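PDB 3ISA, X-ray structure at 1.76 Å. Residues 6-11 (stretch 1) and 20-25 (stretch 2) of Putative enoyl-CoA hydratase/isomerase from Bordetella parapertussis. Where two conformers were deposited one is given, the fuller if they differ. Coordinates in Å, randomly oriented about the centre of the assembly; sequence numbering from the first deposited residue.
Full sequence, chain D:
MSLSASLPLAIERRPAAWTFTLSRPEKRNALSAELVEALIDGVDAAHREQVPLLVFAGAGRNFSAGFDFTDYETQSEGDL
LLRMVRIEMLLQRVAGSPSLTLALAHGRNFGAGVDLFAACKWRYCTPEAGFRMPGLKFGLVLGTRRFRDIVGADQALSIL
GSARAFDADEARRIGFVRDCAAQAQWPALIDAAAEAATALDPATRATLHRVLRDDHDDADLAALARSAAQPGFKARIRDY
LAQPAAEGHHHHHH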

ATOM      1  N   SER D   6      19.980  22.812  34.798  1.00 28.43           N
ATOM      2  CA  SER D   6      19.170  21.728  35.331  0.50 27.23           C
ATOM      3  C   SER D   6      19.475  20.459  34.543  1.00 22.47           C
ATOM      4  O   SER D   6      20.091  20.510  33.472  1.00 26.78           O
ATOM      5  N   LEU D   7      19.053  19.331  35.082  1.00 23.69           N
ATOM      6  CA  LEU D   7      19.207  18.072  34.407  1.00 22.27           C
ATOM      7  C   LEU D   7      17.833  17.392  34.436  1.00 20.70           C
ATOM      8  O   LEU D   7      17.607  16.521  35.274  1.00 21.88           O
ATOM      9  N   PRO D   8      16.907  17.802  33.537  1.00 19.79           N
ATOM     10  CA  PRO D   8      15.580  17.160  33.515  1.00 20.56           C
ATOM     11  C   PRO D   8      15.627  15.714  32.999  1.00 22.28           C
ATOM     12  O   PRO D   8      14.687  14.947  33.222  1.00 23.99           O
ATOM     13  N   LEU D   9      16.716  15.368  32.313  1.00 19.09           N
ATOM     14  CA  LEU D   9      16.966  14.004  31.848  1.00 17.92           C
ATOM     15  C   LEU D   9      18.349  13.520  32.285  1.00 17.12           C
ATOM     16  O   LEU D   9      19.370  14.079  31.856  1.00 17.86           O
ATOM     17  N   ALA D  10      18.389  12.468  33.099  1.00 18.23           N
ATOM     18  CA  ALA D  10      19.670  11.864  33.474  1.00 20.11           C
ATOM     19  C   ALA D  10      19.931  10.718  32.530  1.00 22.00           C
ATOM     20  O   ALA D  10      19.023   9.926  32.246  1.00 20.61           O
ATOM     21  N   ILE D  11      21.162  10.623  32.035  1.00 19.47           N
ATOM     22  CA  ILE D  11      21.539   9.502  31.173  1.00 18.29           C
ATOM     23  C   ILE D  11      22.732   8.734  31.772  1.00 20.64           C
ATOM     24  O   ILE D  11      23.802   9.301  31.981  1.00 19.99           O
ATOM     25  N   PHE D  20      17.808   6.125  30.412  1.00 18.27           N
ATOM     26  CA  PHE D  20      17.235   7.458  30.361  1.00 18.00           C
ATOM     27  C   PHE D  20      16.251   7.618  31.516  1.00 24.21           C
ATOM     28  O   PHE D  20      15.140   7.083  31.479  1.00 19.29           O
ATOM     29  N   THR D  21      16.657   8.357  32.540  1.00 20.00           N
ATOM     30  CA  THR D  21      15.786   8.587  33.672  1.00 20.92           C
ATOM     31  C   THR D  21      15.164   9.977  33.560  1.00 19.62           C
ATOM     32  O   THR D  21      15.866  10.991  33.663  1.00 22.47           O
ATOM     33  N   LEU D  22      13.846  10.018  33.324  1.00 18.31           N
ATOM     34  CA  LEU D  22      13.103  11.269  33.356  1.00 20.81           C
ATOM     35  C   LEU D  22      13.191  11.784  34.780  1.00 20.67           C
ATOM     36  O   LEU D  22      12.891  11.052  35.722  1.00 20.31           O
ATOM     37  N   SER D  23      13.643  13.029  34.916  1.00 24.14           N
ATOM     38  CA  SER D  23      14.090  13.541  36.200  1.00 22.35           C
ATOM     39  C   SER D  23      13.468  14.896  36.519  1.00 23.19           C
ATOM     40  O   SER D  23      14.158  15.890  36.771  1.00 18.58           O
ATOM     41  N   ARG D  24      12.141  14.940  36.492  1.00 22.99           N
ATOM     42  CA  ARG D  24      11.415  16.095  36.993  1.00 24.19           C
ATOM     43  C   ARG D  24      10.414  15.604  38.056  1.00 26.32           C
ATOM     44  O   ARG D  24       9.198  15.736  37.881  1.00 24.03           O
ATOM     45  N   PRO D  25      10.929  15.031  39.166  1.00 25.00           N
ATOM     46  CA  PRO D  25      10.017  14.342  40.085  1.00 27.37           C
ATOM     47  C   PRO D  25       9.062  15.250  40.881  1.00 28.29           C
ATOM     48  O   PRO D  25       8.114  14.752  41.469  1.00 37.97           O
TER

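Residues 9-11 and 20-22 run antiparallel, their axes inclined at 158° and 4.8 Å apart at closest approach, and the two stretches together bury 402 Å². Because the strands pair edge to edge, side chains lie on the two faces of the sheet rather than between the backbones: Leu 9, Ile 11, Phe 20 and Leu 22 share one face, Ala 10 and Thr 21 the other.

At the start of stretch 1, Ser 6 (chi1 p) is out of reach of the second stretch. Leu 7 (t, p) directs its CA-to-CB bond sideways, and its contact is made by the backbone, with Leu 7 O 3.7 Å from Ser 23 CB. Pro 8, its ring in the C-gamma endo pucker, also points sideways, yet its CB lies 3.9 Å from Arg 24 CG. The aliphatic part of Arg 24 (m, t, p, with chi4 at -142°) thus packs on the proline, while its NH1 and NH2 are hydrogen-bonded elsewhere in the structure. Pro 8 O accepts a hydrogen bond from Ser 23 N at 2.8 Å, extending the backbone pairing just beyond the strands.

Leu 9 (t, p) is buried. Its CA-to-CB bond points to the apolar face, but the end of the side chain comes nearer to the second stretch: Leu 9 CD1 lies 3.5 Å from Thr 21 O and 4.5 Å from Leu 22 CD1, the latter residue adopting m, p. The other methyl, Leu 9 CD2, approaches the edge of the Phe 20 ring, 4.0 Å from Phe 20 CD1.

On the opposite face, the small side chain of Ala 10 lies with its CB 4.3 Å from Thr 21 CB and 3.8 Å from Ser 23 OG. The backbones of Ala 10 and Thr 21 form a reciprocal pair of hydrogen bonds, from Ala 10 N to Thr 21 O at 3.0 Å and from Thr 21 N to Ala 10 O at 2.9 Å. Ser 23 (m), whose CA-to-CB bond points toward stretch 1, donates from OG to Thr 21 O at 2.8 Å, so that this carbonyl accepts two hydrogen bonds. Water 1 lies 2.7 Å from Thr 21 OG1 (chi1 m) and donates a weak hydrogen bond to Ala 10 O at 3.3 Å, bridging the strands.

Ile 11 (m, t) returns to the apolar face, where its CG1 lies 3.9 Å from Phe 20 CD1. With chi1 m and chi2 at -92°, the buried Phe 20 ring therefore contacts both Leu 9 and Ile 11, joining successive residues on that face.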

ATOM      1  CB  SER D   6      17.677  22.071  35.279  0.50 26.46           C
ATOM      2  OG  SER D   6      17.229  22.245  33.945  0.50 24.95           O
ATOM      3  CB  LEU D   7      20.263  17.225  35.127  1.00 24.93           C
ATOM      4  CG  LEU D   7      20.728  15.903  34.500  1.00 20.59           C
ATOM      5  CD1 LEU D   7      21.632  16.170  33.281  1.00 21.13           C
ATOM      6  CD2 LEU D   7      21.423  15.038  35.542  1.00 27.86           C
ATOM      7  CB  PRO D   8      14.771  18.051  32.560  1.00 25.11           C
ATOM      8  CG  PRO D   8      15.789  18.628  31.645  1.00 19.68           C
ATOM      9  CD  PRO D   8      17.011  18.865  32.517  1.00 22.99           C
ATOM     10  CB  LEU D   9      16.874  13.935  30.314  1.00 18.79           C
ATOM     11  CG  LEU D   9      17.122  12.530  29.754  1.00 20.21           C
ATOM     12  CD1 LEU D   9      16.003  11.589  30.173  1.00 20.02           C
ATOM     13  CD2 LEU D   9      17.309  12.559  28.227  1.00 22.21           C
ATOM     14  CB  ALA D  10      19.644  11.357  34.903  1.00 21.23           C
ATOM     15  CB  ILE D  11      21.825   9.915  29.702  1.00 20.58           C
ATOM     16  CG1 ILE D  11      20.696  10.796  29.124  1.00 20.08           C
ATOM     17  CG2 ILE D  11      22.071   8.643  28.831  1.00 24.19           C
ATOM     18  CD1 ILE D  11      21.061  11.503  27.775  1.00 17.81           C
ATOM     19  CB  PHE D  20      16.480   7.657  29.041  1.00 17.49           C
ATOM     20  CG  PHE D  20      17.355   7.599  27.813  1.00 19.59           C
ATOM     21  CD1 PHE D  20      17.921   8.758  27.294  1.00 25.60           C
ATOM     22  CD2 PHE D  20      17.590   6.392  27.168  1.00 17.84           C
ATOM     23  CE1 PHE D  20      18.732   8.721  26.150  1.00 25.17           C
ATOM     24  CE2 PHE D  20      18.403   6.333  26.018  1.00 22.80           C
ATOM     25  CZ  PHE D  20      18.971   7.511  25.503  1.00 19.88           C
ATOM     26  CB  THR D  21      16.539   8.407  35.027  1.00 16.87           C
ATOM     27  OG1 THR D  21      17.108   7.100  35.092  1.00 22.43           O
ATOM     28  CG2 THR D  21      15.590   8.627  36.213  1.00 22.63           C
ATOM     29  CB  LEU D  22      11.643  11.068  32.942  1.00 14.98           C
ATOM     30  CG  LEU D  22      11.402  10.909  31.426  1.00 18.87           C
ATOM     31  CD1 LEU D  22      12.034   9.636  30.847  1.00 18.74           C
ATOM     32  CD2 LEU D  22       9.906  10.923  31.132  1.00 24.39           C
ATOM     33  CB  SER D  23      15.618  13.600  36.226  1.00 23.36           C
ATOM     34  OG  SER D  23      16.174  12.300  36.139  1.00 22.04           O
ATOM     35  CB  ARG D  24      10.712  16.841  35.856  1.00 25.07           C
ATOM     36  CG  ARG D  24      11.650  17.281  34.718  1.00 23.03           C
ATOM     37  CD  ARG D  24      10.881  18.053  33.679  1.00 18.28           C
ATOM     38  NE  ARG D  24      10.527  19.387  34.163  1.00 26.16           N
ATOM     39  CZ  ARG D  24       9.373  20.009  33.914  1.00 25.31           C
ATOM     40  NH1 ARG D  24       8.420  19.417  33.193  1.00 20.00           N
ATOM     41  NH2 ARG D  24       9.175  21.230  34.393  1.00 24.00           N
ATOM     42  CB  PRO D  25      10.969  13.587  41.020  1.00 26.51           C
ATOM     43  CG  PRO D  25      12.196  14.440  41.056  1.00 29.63           C
ATOM     44  CD  PRO D  25      12.327  14.986  39.651  1.00 25.44           C
TER
HETATM   45  O   HOH W   1      19.667   7.307  34.124  1.00 25.51           O